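Local coordinates for protein pectate lyase (Bacillus, PDB 3VMV) that probably cleaves polygalacturonate, the backbone of pectin, as a secreted pectate lyase of polysaccharide lyase family 1, at residues D128-W133 and N161-T166; D185-A190 and I211-V216; E23-G28 and L48-N53; G54-G59 and D93-R98; N199-L204 and F219-K224. All coordinates share one frame; numbering follows the deposited sequence.

How the interactions relate
From the N terminus, interaction 3 comes first: residues 23-28 and 48-53 close the loop that holds helix 28-40. The chain runs straight on into interaction 4, where 54-59 meets 93-98, and the two contacts touch where Ile56 CD1 packs on Ser26 and Thr27. Interaction 1 closes the next loop, pairing strands 132-135 and 165-175 of the parallel beta-helix. Interactions 2 and 5 cross, their segments alternating in the chain: the 185-190 loop reaches forward to 211-216, and 199-204 to 219-224. Interaction 2 also touches interaction 1, Asn161 N probably bonding to Leu189 O. Interactions 1 and 5 lie on opposite sides of the chain's centre.

Interaction 1 of 5, residues D128-W133 and N161-T166; sequences DSKNVW and NAEYIT
Asp128 lies beside Asn161 with its carboxylate plane only 20° from the neighbouring amide, and its OD1 comes 3.3 Å from Asn161 CB. Next, Ser129 O takes Glu163 N at 3.0 Å and is also approached by Ala162 CA, while Ser129 OG turns to Ala102 N and Thr126 O. Lys130 runs out next to Glu163, both pointing the same way. Its chain is straight as far as CE and then bends (chi4 15°), bringing NZ to a weak bond with Asn161 O at 3.2 Å and a hydrogen bond to Asp128 O, met from above the carbonyl plane. The salt bridge from Lys130 NZ to Glu163 OE1 is long at 4.0 Å; Glu163 OE2 pairs with Lys193. At Asn131 the chain turns a corner, as it does at Tyr164, and Asn131 N bonds to Glu163 O at 3.2 Å; the Asn131 side chain runs beside that of Tyr164, amide and ring planes 12° apart. Val132 and Ile165 follow on the inward face, Val132 CB 4.2 Å from Ile165 CG2, and Val132 O receives Thr166 N at 2.9 Å. Trp133 lies alongside Thr166, CD1 at 3.9 Å from Thr166 CG2, with Thr166 O in plane at the ring edge and Ser168 OG bonded to NE1. Equivalent corners and strands of successive coils thus pair in parallel register, the construction of the pectate lyase parallel beta-helix.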
# COMPACT_ATOMS: atom_id res chain seq x y z
N ASP A 128 11.80 7.57 5.50
CA ASP A 128 12.86 7.26 4.56
C ASP A 128 13.08 5.78 4.29
O ASP A 128 14.14 5.39 3.81
CB ASP A 128 14.17 7.93 4.99
CG ASP A 128 14.04 9.45 5.06
OD1 ASP A 128 14.31 10.10 4.03
OD2 ASP A 128 13.68 9.98 6.13
N SER A 129 12.03 4.97 4.53
CA SER A 129 12.11 3.55 4.22
C SER A 129 12.29 3.37 2.71
O SER A 129 11.79 4.16 1.91
CB SER A 129 10.82 2.86 4.64
OG SER A 129 10.73 2.76 6.05
N LYS A 130 12.98 2.31 2.32
CA LYS A 130 13.17 2.01 0.91
C LYS A 130 13.17 0.52 0.65
O LYS A 130 13.56 -0.28 1.53
CB LYS A 130 14.50 2.60 0.42
CG LYS A 130 14.44 4.14 0.43
CD LYS A 130 15.64 4.76 -0.25
CE LYS A 130 15.58 6.27 -0.10
NZ LYS A 130 14.60 6.67 0.96
N ASN A 131 12.72 0.14 -0.55
CA ASN A 131 12.76 -1.27 -1.01
C ASN A 131 11.86 -2.13 -0.16
O ASN A 131 12.31 -2.90 0.65
CB ASN A 131 14.19 -1.82 -1.11
CG ASN A 131 14.91 -1.23 -2.28
OD1 ASN A 131 14.76 -1.70 -3.43
ND2 ASN A 131 15.61 -0.15 -2.04
N VAL A 132 10.56 -1.90 -0.32
CA VAL A 132 9.55 -2.56 0.45
C VAL A 132 8.57 -3.20 -0.51
O VAL A 132 8.12 -2.54 -1.46
CB VAL A 132 8.79 -1.53 1.25
CG1 VAL A 132 7.65 -2.17 2.02
CG2 VAL A 132 9.73 -0.76 2.22
N TRP A 133 8.27 -4.48 -0.29
CA TRP A 133 7.33 -5.22 -1.11
C TRP A 133 6.16 -5.68 -0.22
O TRP A 133 6.38 -6.42 0.75
CB TRP A 133 8.09 -6.40 -1.71
CG TRP A 133 7.29 -7.21 -2.71
CD1 TRP A 133 6.24 -6.76 -3.46
CD2 TRP A 133 7.53 -8.57 -3.10
NE1 TRP A 133 5.78 -7.77 -4.30
CE2 TRP A 133 6.55 -8.89 -4.08
CE3 TRP A 133 8.45 -9.55 -2.69
CZ2 TRP A 133 6.50 -10.14 -4.69
CZ3 TRP A 133 8.41 -10.79 -3.30
CH2 TRP A 133 7.42 -11.08 -4.27
N ASN A 161 9.38 10.52 2.39
CA ASN A 161 10.47 10.07 1.54
C ASN A 161 10.66 8.56 1.39
O ASN A 161 11.71 8.13 0.94
CB ASN A 161 11.77 10.71 2.00
CG ASN A 161 11.69 12.19 1.95
OD1 ASN A 161 11.57 12.77 0.87
ND2 ASN A 161 11.68 12.82 3.12
N ALA A 162 9.61 7.79 1.66
CA ALA A 162 9.60 6.36 1.36
C ALA A 162 9.76 6.22 -0.15
O ALA A 162 9.17 6.98 -0.91
CB ALA A 162 8.25 5.74 1.80
N GLU A 163 10.53 5.23 -0.60
CA GLU A 163 10.87 5.15 -2.03
C GLU A 163 11.10 3.71 -2.40
O GLU A 163 11.61 2.93 -1.57
CB GLU A 163 12.17 5.94 -2.30
CG GLU A 163 12.44 6.24 -3.76
CD GLU A 163 13.57 7.27 -3.90
OE1 GLU A 163 14.24 7.53 -2.89
OE2 GLU A 163 13.80 7.80 -5.00
N TYR A 164 10.81 3.37 -3.66
CA TYR A 164 11.09 2.04 -4.22
C TYR A 164 10.19 1.00 -3.55
O TYR A 164 10.66 0.10 -2.84
CB TYR A 164 12.60 1.64 -4.13
CG TYR A 164 13.52 2.56 -4.91
CD1 TYR A 164 13.54 2.53 -6.29
CD2 TYR A 164 14.37 3.45 -4.25
CE1 TYR A 164 14.37 3.39 -7.01
CE2 TYR A 164 15.21 4.29 -4.95
CZ TYR A 164 15.19 4.25 -6.32
OH TYR A 164 16.01 5.08 -7.03
N ILE A 165 8.89 1.13 -3.78
CA ILE A 165 7.90 0.35 -3.04
C ILE A 165 6.99 -0.32 -4.06
O ILE A 165 6.58 0.35 -5.03
CB ILE A 165 7.08 1.27 -2.15
CG1 ILE A 165 8.03 2.13 -1.31
CG2 ILE A 165 6.08 0.45 -1.29
CD1 ILE A 165 7.38 3.10 -0.40
N THR A 166 6.72 -1.62 -3.88
CA THR A 166 5.75 -2.32 -4.74
C THR A 166 4.66 -2.91 -3.89
O THR A 166 4.95 -3.60 -2.92
CB THR A 166 6.43 -3.42 -5.54
OG1 THR A 166 7.28 -2.83 -6.52
CG2 THR A 166 5.40 -4.27 -6.29

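Interaction 2 of 5, residues D185-A190 and I211-V216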
# COMPACT_ATOMS: atom_id res chain seq x y z
N ASP A 185 1.44 18.72 1.79
CA ASP A 185 1.96 19.41 0.61
C ASP A 185 3.35 19.99 0.89
O ASP A 185 3.54 21.22 0.90
CB ASP A 185 1.01 20.53 0.21
CG ASP A 185 -0.36 20.01 -0.23
OD1 ASP A 185 -0.47 18.86 -0.75
OD2 ASP A 185 -1.34 20.77 -0.05
N ASN A 186 4.30 19.09 1.14
CA ASN A 186 5.71 19.45 1.31
C ASN A 186 6.52 18.55 0.39
O ASN A 186 6.67 17.32 0.65
CB ASN A 186 6.10 19.29 2.77
CG ASN A 186 7.54 19.67 3.04
OD1 ASN A 186 8.37 19.68 2.13
ND2 ASN A 186 7.83 20.05 4.29
N ALA A 187 6.98 19.12 -0.73
CA ALA A 187 7.70 18.33 -1.71
C ALA A 187 8.91 17.65 -1.10
O ALA A 187 9.26 16.56 -1.52
CB ALA A 187 8.14 19.21 -2.86
N SER A 188 9.55 18.29 -0.13
CA SER A 188 10.78 17.72 0.42
C SER A 188 10.56 16.48 1.27
O SER A 188 11.53 15.80 1.63
CB SER A 188 11.55 18.78 1.22
OG SER A 188 10.93 18.97 2.48
N LEU A 189 9.30 16.19 1.59
CA LEU A 189 8.98 15.00 2.39
C LEU A 189 8.24 13.97 1.55
O LEU A 189 7.84 12.93 2.07
CB LEU A 189 8.04 15.37 3.54
CG LEU A 189 8.72 16.24 4.59
CD1 LEU A 189 7.68 16.51 5.65
CD2 LEU A 189 9.93 15.48 5.15
N ALA A 190 8.03 14.24 0.26
CA ALA A 190 7.23 13.31 -0.56
C ALA A 190 7.92 11.97 -0.80
O ALA A 190 9.10 11.92 -1.14
CB ALA A 190 6.93 13.96 -1.89
N ILE A 211 -2.33 10.70 -4.20
CA ILE A 211 -0.91 10.80 -4.54
C ILE A 211 -0.50 12.25 -4.57
O ILE A 211 -1.00 13.01 -5.38
CB ILE A 211 -0.58 10.16 -5.93
CG1 ILE A 211 -1.11 8.73 -6.03
CG2 ILE A 211 0.96 10.15 -6.18
CD1 ILE A 211 -1.09 8.21 -7.46
N ARG A 212 0.47 12.61 -3.72
CA ARG A 212 1.12 13.92 -3.79
C ARG A 212 2.54 13.76 -4.31
O ARG A 212 3.29 12.96 -3.77
CB ARG A 212 1.20 14.62 -2.42
CG ARG A 212 -0.15 15.07 -1.87
CD ARG A 212 0.10 15.58 -0.45
NE ARG A 212 -1.05 16.28 0.15
CZ ARG A 212 -1.89 15.70 1.01
NH1 ARG A 212 -1.77 14.41 1.34
NH2 ARG A 212 -2.88 16.42 1.52
N TYR A 213 2.89 14.54 -5.35
CA TYR A 213 4.29 14.67 -5.88
C TYR A 213 4.89 13.46 -6.57
O TYR A 213 5.67 13.62 -7.53
CB TYR A 213 5.33 15.10 -4.79
CG TYR A 213 4.94 16.34 -4.02
CD1 TYR A 213 5.06 17.61 -4.60
CD2 TYR A 213 4.42 16.24 -2.74
CE1 TYR A 213 4.67 18.77 -3.91
CE2 TYR A 213 4.04 17.38 -2.05
CZ TYR A 213 4.17 18.63 -2.64
OH TYR A 213 3.78 19.76 -1.98
N ALA A 214 4.58 12.27 -6.06
CA ALA A 214 5.30 11.04 -6.46
C ALA A 214 5.04 10.58 -7.90
O ALA A 214 3.98 10.85 -8.45
CB ALA A 214 4.94 9.93 -5.54
N ASP A 215 6.05 9.91 -8.47
CA ASP A 215 5.86 9.08 -9.67
C ASP A 215 5.40 7.68 -9.24
O ASP A 215 6.02 7.00 -8.38
CB ASP A 215 7.17 8.98 -10.44
CG ASP A 215 7.58 10.32 -11.09
OD1 ASP A 215 6.71 11.17 -11.28
OD2 ASP A 215 8.79 10.50 -11.37
N VAL A 216 4.30 7.25 -9.88
CA VAL A 216 3.60 6.03 -9.53
C VAL A 216 3.16 5.29 -10.79
O VAL A 216 2.73 5.94 -11.75
CB VAL A 216 2.37 6.38 -8.68
CG1 VAL A 216 1.55 5.16 -8.38
CG2 VAL A 216 2.80 7.09 -7.41
O HOH W 1 -3.47 19.23 0.85
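Asp185 OD1 is gripped by Arg212 NE at 2.8 Å, a hydrogen bond that is part of a salt bridge, and by Ser271 OG. The two side chains cross at about a right angle: OD1 lies close to the guanidinium plane, whereas NE meets it from above the carboxylate plane, 43° out. A water takes up the other oxygen, donating to Asp185 OD2 at 2.8 Å and accepting from Arg212 NH2 at 2.9 Å. Arg212 NH1 bonds to Gly182 O. The 185-190 loop, which links strands 177-181 and 192-197 of the parallel beta-helix, folds over the turn at Tyr213 between strands 210-212 and 215-219. Ala187 CA sits 3.6 Å above the centre of the Tyr213 ring in a CH-pi contact, with Ala187 CB over the same face, and Ala190 CB reaches Tyr213 CD2 at 3.5 Å. Within the loop, an Asx turn forms: Asn186 OD1 accepts from Ser188 N at 2.9 Å and from Ser188 OG at 2.7 Å, both coming from the same face of the amide.

Interaction 3 of 5, residues E23-G28 and L48-N53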
# COMPACT_ATOMS: atom_id res chain seq x y z
N GLU A 23 11.87 -17.42 12.31
CA GLU A 23 11.15 -17.51 13.55
C GLU A 23 9.69 -17.60 13.24
O GLU A 23 9.23 -17.06 12.19
CB GLU A 23 11.41 -16.27 14.40
CG GLU A 23 12.77 -16.24 15.05
CD GLU A 23 12.91 -17.20 16.26
OE1 GLU A 23 11.91 -17.57 16.92
OE2 GLU A 23 14.03 -17.55 16.60
N TYR A 24 8.96 -18.23 14.13
CA TYR A 24 7.52 -18.26 14.06
C TYR A 24 6.95 -17.51 15.25
O TYR A 24 7.31 -17.79 16.41
CB TYR A 24 7.01 -19.67 14.06
CG TYR A 24 7.19 -20.42 12.74
CD1 TYR A 24 8.44 -20.94 12.38
CD2 TYR A 24 6.12 -20.62 11.90
CE1 TYR A 24 8.59 -21.64 11.16
CE2 TYR A 24 6.24 -21.33 10.73
CZ TYR A 24 7.48 -21.82 10.36
OH TYR A 24 7.57 -22.52 9.17
N ALA A 25 6.01 -16.61 14.98
CA ALA A 25 5.44 -15.81 16.05
C ALA A 25 3.93 -15.82 15.96
O ALA A 25 3.37 -15.81 14.87
CB ALA A 25 5.92 -14.37 15.92
N SER A 26 3.27 -15.79 17.10
CA SER A 26 1.82 -15.76 17.10
C SER A 26 1.27 -14.66 17.99
O SER A 26 0.08 -14.58 18.21
CB SER A 26 1.24 -17.11 17.53
OG SER A 26 1.84 -17.53 18.74
N THR A 27 2.15 -13.80 18.50
CA THR A 27 1.68 -12.62 19.25
C THR A 27 2.54 -11.42 18.88
O THR A 27 3.67 -11.57 18.39
CB THR A 27 1.81 -12.81 20.79
OG1 THR A 27 3.21 -12.88 21.14
CG2 THR A 27 1.05 -14.08 21.28
N GLY A 28 2.01 -10.21 19.11
CA GLY A 28 2.78 -9.02 18.82
C GLY A 28 4.01 -8.93 19.71
O GLY A 28 5.05 -8.42 19.28
N LEU A 48 16.06 -11.76 8.65
CA LEU A 48 15.15 -12.41 9.56
C LEU A 48 13.80 -12.55 8.87
O LEU A 48 13.23 -11.58 8.41
CB LEU A 48 15.00 -11.57 10.84
CG LEU A 48 13.99 -12.11 11.88
CD1 LEU A 48 14.33 -13.50 12.40
CD2 LEU A 48 13.81 -11.11 13.05
N THR A 49 13.31 -13.78 8.78
CA THR A 49 11.95 -14.03 8.33
C THR A 49 11.13 -14.41 9.55
O THR A 49 11.52 -15.31 10.31
CB THR A 49 11.93 -15.18 7.30
OG1 THR A 49 12.60 -14.73 6.12
CG2 THR A 49 10.50 -15.57 6.94
N ILE A 50 10.03 -13.69 9.77
CA ILE A 50 9.10 -14.00 10.83
C ILE A 50 7.81 -14.53 10.20
O ILE A 50 7.10 -13.76 9.52
CB ILE A 50 8.76 -12.73 11.63
CG1 ILE A 50 10.06 -12.11 12.16
CG2 ILE A 50 7.80 -13.10 12.75
CD1 ILE A 50 9.85 -10.78 12.92
N TYR A 51 7.57 -15.83 10.35
CA TYR A 51 6.29 -16.42 9.94
C TYR A 51 5.25 -16.19 11.02
O TYR A 51 5.46 -16.57 12.18
CB TYR A 51 6.44 -17.91 9.66
CG TYR A 51 7.14 -18.19 8.38
CD1 TYR A 51 6.53 -17.85 7.16
CD2 TYR A 51 8.43 -18.76 8.36
CE1 TYR A 51 7.18 -18.08 5.95
CE2 TYR A 51 9.10 -18.98 7.12
CZ TYR A 51 8.46 -18.63 5.94
OH TYR A 51 9.08 -18.82 4.70
N VAL A 52 4.12 -15.63 10.63
CA VAL A 52 3.09 -15.28 11.60
C VAL A 52 1.98 -16.34 11.50
O VAL A 52 1.31 -16.51 10.45
CB VAL A 52 2.51 -13.89 11.32
CG1 VAL A 52 1.46 -13.54 12.35
CG2 VAL A 52 3.64 -12.83 11.34
N ASN A 53 1.84 -17.09 12.60
CA ASN A 53 0.89 -18.20 12.66
C ASN A 53 -0.11 -18.08 13.81
O ASN A 53 -0.58 -19.08 14.35
CB ASN A 53 1.61 -19.56 12.67
CG ASN A 53 2.55 -19.76 13.86
OD1 ASN A 53 2.64 -18.91 14.75
ND2 ASN A 53 3.22 -20.92 13.91
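Tyr24 lies alongside Tyr51 on neighbouring parallel strands, 21-25 and 48-52, which precede and follow helix 28-40 in the chain, a beta-alpha-beta unit at the N-terminal end of the beta-helix. Tyr24 CB starts near Tyr51 O; CG, anti to the carbonyl carbon (chi1 -75°), then lies near Tyr51 CB. Tyr24 CD2 meets Tyr51 CB at 3.5 Å, that carbon lying over the ring face toward the rim, and CE2 touches it too. The Asn53 side chain crosses that of Tyr24 at about a right angle, near CD2. Further out, Tyr24 CZ is 3.8 Å from Tyr51 CD2, and Tyr24 OH 3.9 Å from it. The ring planes are 33° apart, an oblique pair. Beneath, the backbones bond in parallel fashion: Glu23 O takes Tyr51 N at 2.8 Å, and Tyr51 O takes Ala25 N at 2.9 Å. On the other face Ala25 CB touches Ile50 CG2 at 3.9 Å, and helix 28-40 packs against Ala25. Thr49 CG2 rests 3.7 Å above the Tyr51 ring plane, toward its rim.

Interaction 4 of 5, residues G54-G59 and D93-R98. With SO4 (sulfate ion), chain B.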
# COMPACT_ATOMS: atom_id res chain seq x y z
N GLY A 54 -0.48 -16.85 14.13
CA GLY A 54 -1.53 -16.62 15.10
C GLY A 54 -2.07 -15.23 14.90
O GLY A 54 -1.56 -14.50 14.05
N THR A 55 -3.09 -14.86 15.67
CA THR A 55 -3.72 -13.54 15.51
C THR A 55 -3.06 -12.52 16.45
O THR A 55 -3.06 -12.68 17.66
CB THR A 55 -5.22 -13.63 15.77
OG1 THR A 55 -5.80 -14.52 14.81
CG2 THR A 55 -5.90 -12.26 15.61
N ILE A 56 -2.43 -11.53 15.82
CA ILE A 56 -1.75 -10.44 16.51
C ILE A 56 -2.76 -9.35 16.87
O ILE A 56 -3.60 -9.00 16.05
CB ILE A 56 -0.70 -9.86 15.57
CG1 ILE A 56 0.12 -10.96 14.89
CG2 ILE A 56 0.17 -8.81 16.28
CD1 ILE A 56 0.77 -11.95 15.91
N THR A 57 -2.71 -8.83 18.09
CA THR A 57 -3.79 -7.96 18.57
C THR A 57 -3.19 -6.88 19.44
O THR A 57 -2.06 -7.02 19.88
CB THR A 57 -4.82 -8.73 19.47
OG1 THR A 57 -4.16 -9.25 20.64
CG2 THR A 57 -5.49 -9.88 18.73
N GLN A 58 -3.98 -5.88 19.79
CA GLN A 58 -3.54 -4.93 20.82
C GLN A 58 -3.24 -5.66 22.14
O GLN A 58 -2.24 -5.38 22.81
CB GLN A 58 -4.63 -3.86 21.05
CG GLN A 58 -4.83 -2.94 19.86
CD GLN A 58 -3.65 -2.03 19.63
OE1 GLN A 58 -2.94 -1.68 20.58
NE2 GLN A 58 -3.44 -1.63 18.39
N GLY A 59 -4.12 -6.58 22.53
CA GLY A 59 -3.99 -7.27 23.79
C GLY A 59 -2.72 -8.11 23.91
O GLY A 59 -2.22 -8.30 25.01
N ASP A 93 -5.40 -8.22 13.92
CA ASP A 93 -6.75 -7.75 14.18
C ASP A 93 -6.66 -6.54 15.12
O ASP A 93 -6.38 -6.67 16.32
CB ASP A 93 -7.57 -8.87 14.81
CG ASP A 93 -8.99 -8.44 15.15
OD1 ASP A 93 -9.38 -7.28 14.84
OD2 ASP A 93 -9.73 -9.28 15.72
N GLY A 94 -6.83 -5.35 14.53
CA GLY A 94 -6.86 -4.14 15.33
C GLY A 94 -5.50 -3.57 15.62
O GLY A 94 -5.40 -2.66 16.47
N ILE A 95 -4.46 -4.06 14.95
CA ILE A 95 -3.11 -3.50 15.17
C ILE A 95 -2.40 -3.56 13.84
O ILE A 95 -2.49 -4.57 13.13
CB ILE A 95 -2.30 -4.25 16.29
CG1 ILE A 95 -0.99 -3.50 16.54
CG2 ILE A 95 -2.12 -5.73 15.96
CD1 ILE A 95 -0.27 -3.93 17.84
N GLY A 96 -1.74 -2.47 13.51
CA GLY A 96 -1.03 -2.35 12.25
C GLY A 96 0.47 -2.36 12.40
O GLY A 96 1.03 -2.42 13.50
N ILE A 97 1.12 -2.38 11.24
CA ILE A 97 2.58 -2.38 11.17
C ILE A 97 3.10 -1.04 10.70
O ILE A 97 2.52 -0.44 9.79
CB ILE A 97 3.03 -3.44 10.13
CG1 ILE A 97 2.57 -4.82 10.61
CG2 ILE A 97 4.56 -3.42 9.99
CD1 ILE A 97 2.77 -5.97 9.54
N ARG A 98 4.18 -0.55 11.31
CA ARG A 98 4.83 0.67 10.85
C ARG A 98 6.25 0.37 10.46
O ARG A 98 7.00 -0.20 11.25
CB ARG A 98 4.78 1.81 11.88
CG ARG A 98 5.43 3.10 11.37
CD ARG A 98 5.23 4.25 12.36
NE ARG A 98 5.93 3.94 13.61
CZ ARG A 98 5.75 4.62 14.76
NH1 ARG A 98 6.46 4.28 15.82
NH2 ARG A 98 4.87 5.62 14.83
S SO4 B . 4.56 6.53 18.36
O1 SO4 B . 3.62 5.53 18.84
O2 SO4 B . 5.90 5.99 18.28
O3 SO4 B . 4.13 7.00 17.04
O4 SO4 B . 4.61 7.65 19.29
O HOH W 2 -6.78 -5.67 18.73
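Gln58 reaches across to the Gly94 carbonyl, NE2 donating to Gly94 O at 2.9 Å along a nearly straight bond (170°), with Gly94 O in the plane of the Gln58 amide; the contact joins consecutive coils at the N-terminal end of the parallel beta-helix. The Gln58 chain bends at chi2 (-69°), which sets CD, and NE2 beyond it also lies 3.5 Å from Ile95 CB and bonds to Ser64 O. Nearby, Asp93 N donates to Ile56 O at 2.9 Å, and Ile56 CG2 packs on Ile95 CG2 at 3.9 Å, both against Ile66. A water joins the backbones, accepting from Gln58 N at 3.0 Å and donating to Asp93 O. Further out, Asn60 fixes the first segment through Thr55 O and Thr57 N, while Gly94, at a phi of 86°, turns the second. Strand 97-103 carries Arg98 away to Asp67, Glu119 and a sulfate ion, probably from the crystallisation liquor, where Arg98 NH1 holds sulfate O2 at 3.0 Å and NH2 holds O3 at 2.7 Å.

Interaction 5 of 5, residues N199-L204 and F219-K224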
# COMPACT_ATOMS: atom_id res chain seq x y z
N ASN A 199 -3.77 -5.58 -7.69
CA ASN A 199 -4.57 -5.50 -6.47
C ASN A 199 -6.05 -5.44 -6.80
O ASN A 199 -6.46 -5.00 -7.88
CB ASN A 199 -4.22 -4.22 -5.68
CG ASN A 199 -2.75 -4.14 -5.31
OD1 ASN A 199 -2.28 -4.82 -4.40
ND2 ASN A 199 -1.98 -3.31 -6.06
N TYR A 200 -6.84 -5.82 -5.80
CA TYR A 200 -8.28 -5.65 -5.83
C TYR A 200 -8.63 -4.50 -4.89
O TYR A 200 -8.27 -4.56 -3.70
CB TYR A 200 -8.89 -6.92 -5.26
CG TYR A 200 -10.39 -7.07 -5.33
CD1 TYR A 200 -11.12 -6.76 -6.49
CD2 TYR A 200 -11.10 -7.58 -4.24
CE1 TYR A 200 -12.49 -6.96 -6.54
CE2 TYR A 200 -12.47 -7.76 -4.31
CZ TYR A 200 -13.14 -7.49 -5.44
OH TYR A 200 -14.52 -7.69 -5.54
N PHE A 201 -9.26 -3.46 -5.44
CA PHE A 201 -9.68 -2.28 -4.67
C PHE A 201 -11.19 -2.27 -4.69
O PHE A 201 -11.78 -1.91 -5.70
CB PHE A 201 -9.14 -1.02 -5.34
CG PHE A 201 -7.61 -0.94 -5.41
CD1 PHE A 201 -6.82 -0.89 -4.26
CD2 PHE A 201 -6.97 -0.83 -6.64
CE1 PHE A 201 -5.43 -0.78 -4.36
CE2 PHE A 201 -5.59 -0.66 -6.76
CZ PHE A 201 -4.80 -0.67 -5.60
N ASN A 202 -11.86 -2.65 -3.60
CA ASN A 202 -13.30 -2.92 -3.68
C ASN A 202 -14.06 -2.33 -2.48
O ASN A 202 -13.68 -2.54 -1.33
CB ASN A 202 -13.50 -4.44 -3.72
CG ASN A 202 -14.94 -4.84 -3.65
OD1 ASN A 202 -15.74 -4.43 -4.49
ND2 ASN A 202 -15.28 -5.66 -2.67
N ASN A 203 -15.17 -1.66 -2.77
CA ASN A 203 -16.04 -1.09 -1.71
C ASN A 203 -15.27 -0.12 -0.81
O ASN A 203 -15.13 -0.32 0.42
CB ASN A 203 -16.77 -2.16 -0.91
CG ASN A 203 -17.82 -1.55 -0.01
OD1 ASN A 203 -18.58 -0.67 -0.43
ND2 ASN A 203 -17.89 -2.04 1.21
N LEU A 204 -14.77 0.94 -1.46
CA LEU A 204 -13.92 1.95 -0.83
C LEU A 204 -14.54 3.29 -1.06
O LEU A 204 -15.27 3.47 -2.04
CB LEU A 204 -12.50 1.95 -1.43
CG LEU A 204 -11.84 0.56 -1.42
CD1 LEU A 204 -10.60 0.65 -2.30
CD2 LEU A 204 -11.49 0.10 0.00
N PHE A 219 -0.73 -0.73 -12.65
CA PHE A 219 -1.16 -1.59 -13.76
C PHE A 219 -1.86 -2.85 -13.31
O PHE A 219 -1.54 -3.43 -12.27
CB PHE A 219 0.01 -1.91 -14.73
CG PHE A 219 1.13 -2.78 -14.15
CD1 PHE A 219 1.15 -4.16 -14.41
CD2 PHE A 219 2.17 -2.23 -13.42
CE1 PHE A 219 2.18 -4.98 -13.96
CE2 PHE A 219 3.21 -3.05 -12.92
CZ PHE A 219 3.22 -4.43 -13.20
N ASN A 220 -2.85 -3.27 -14.12
CA ASN A 220 -3.48 -4.58 -13.90
C ASN A 220 -4.15 -4.69 -12.55
O ASN A 220 -4.25 -5.79 -12.03
CB ASN A 220 -2.47 -5.74 -14.08
CG ASN A 220 -2.10 -5.98 -15.55
OD1 ASN A 220 -2.72 -5.43 -16.53
ND2 ASN A 220 -1.09 -6.78 -15.73
N ASN A 221 -4.62 -3.56 -12.02
CA ASN A 221 -5.49 -3.62 -10.82
C ASN A 221 -6.97 -3.68 -11.21
O ASN A 221 -7.33 -3.32 -12.36
CB ASN A 221 -5.27 -2.40 -9.92
CG ASN A 221 -3.83 -2.19 -9.56
OD1 ASN A 221 -3.27 -2.88 -8.68
ND2 ASN A 221 -3.18 -1.25 -10.24
N TYR A 222 -7.80 -4.14 -10.27
CA TYR A 222 -9.24 -4.25 -10.42
C TYR A 222 -9.87 -3.35 -9.39
O TYR A 222 -9.76 -3.64 -8.20
CB TYR A 222 -9.64 -5.72 -10.22
CG TYR A 222 -11.10 -6.10 -10.34
CD1 TYR A 222 -12.04 -5.21 -10.80
CD2 TYR A 222 -11.48 -7.40 -10.08
CE1 TYR A 222 -13.40 -5.62 -10.90
CE2 TYR A 222 -12.81 -7.81 -10.18
CZ TYR A 222 -13.74 -6.92 -10.62
OH TYR A 222 -15.03 -7.37 -10.73
N PHE A 223 -10.43 -2.24 -9.86
CA PHE A 223 -11.12 -1.24 -9.02
C PHE A 223 -12.61 -1.50 -9.13
O PHE A 223 -13.13 -1.61 -10.27
CB PHE A 223 -10.86 0.15 -9.56
CG PHE A 223 -9.41 0.64 -9.52
CD1 PHE A 223 -9.04 1.61 -8.58
CD2 PHE A 223 -8.47 0.21 -10.45
CE1 PHE A 223 -7.78 2.19 -8.59
CE2 PHE A 223 -7.19 0.76 -10.47
CZ PHE A 223 -6.82 1.75 -9.52
N LYS A 224 -13.33 -1.58 -8.01
CA LYS A 224 -14.75 -1.93 -8.05
C LYS A 224 -15.48 -1.22 -6.93
O LYS A 224 -15.04 -1.24 -5.78
CB LYS A 224 -14.91 -3.45 -7.85
CG LYS A 224 -16.34 -3.94 -7.97
CD LYS A 224 -16.34 -5.48 -7.94
CE LYS A 224 -17.72 -6.01 -8.30
NZ LYS A 224 -18.75 -5.55 -7.35
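Phe201 sets its CD2 over the centre of the Phe223 ring, 3.6 Å above the plane, with the two rings tilted at 45°. Asn199 CB lies on one face of the Phe201 ring, and Phe246 stacks with Phe223, so aromatic residues of successive coils follow one another inside the parallel beta-helix. On the other side of the same strands, Tyr200 CE1 sits over a face of the Tyr222 ring toward its rim. Tyr222 CG lies at the Tyr200 ring edge, Asn202 CB covers a Tyr200 face, and helix 309-319 touches both tyrosines. Asn199 and Asn221 lie side by side with amide planes 6° apart, part of a row of asparagines on successive coils, as known in pectate lyases. Asn221 OD1 is gripped twice, by Asn199 N at 2.9 Å and by Asn199 ND2 at 3.0 Å, both tilted from its carbonyl plane. The row continues by hydrogen bonds from Asn170 N to Asn199 OD1 and from Asn221 N to Asn244 OD1. Parallel bonds run between, Phe201 N to Tyr222 O at 2.8 Å and Lys224 N to Phe201 O at 2.8 Å. Lys224 extends alongside Tyr200, its CD 3.7 Å from Tyr200 OH, and Lys224 O accepts Asn203 N at 3.0 Å.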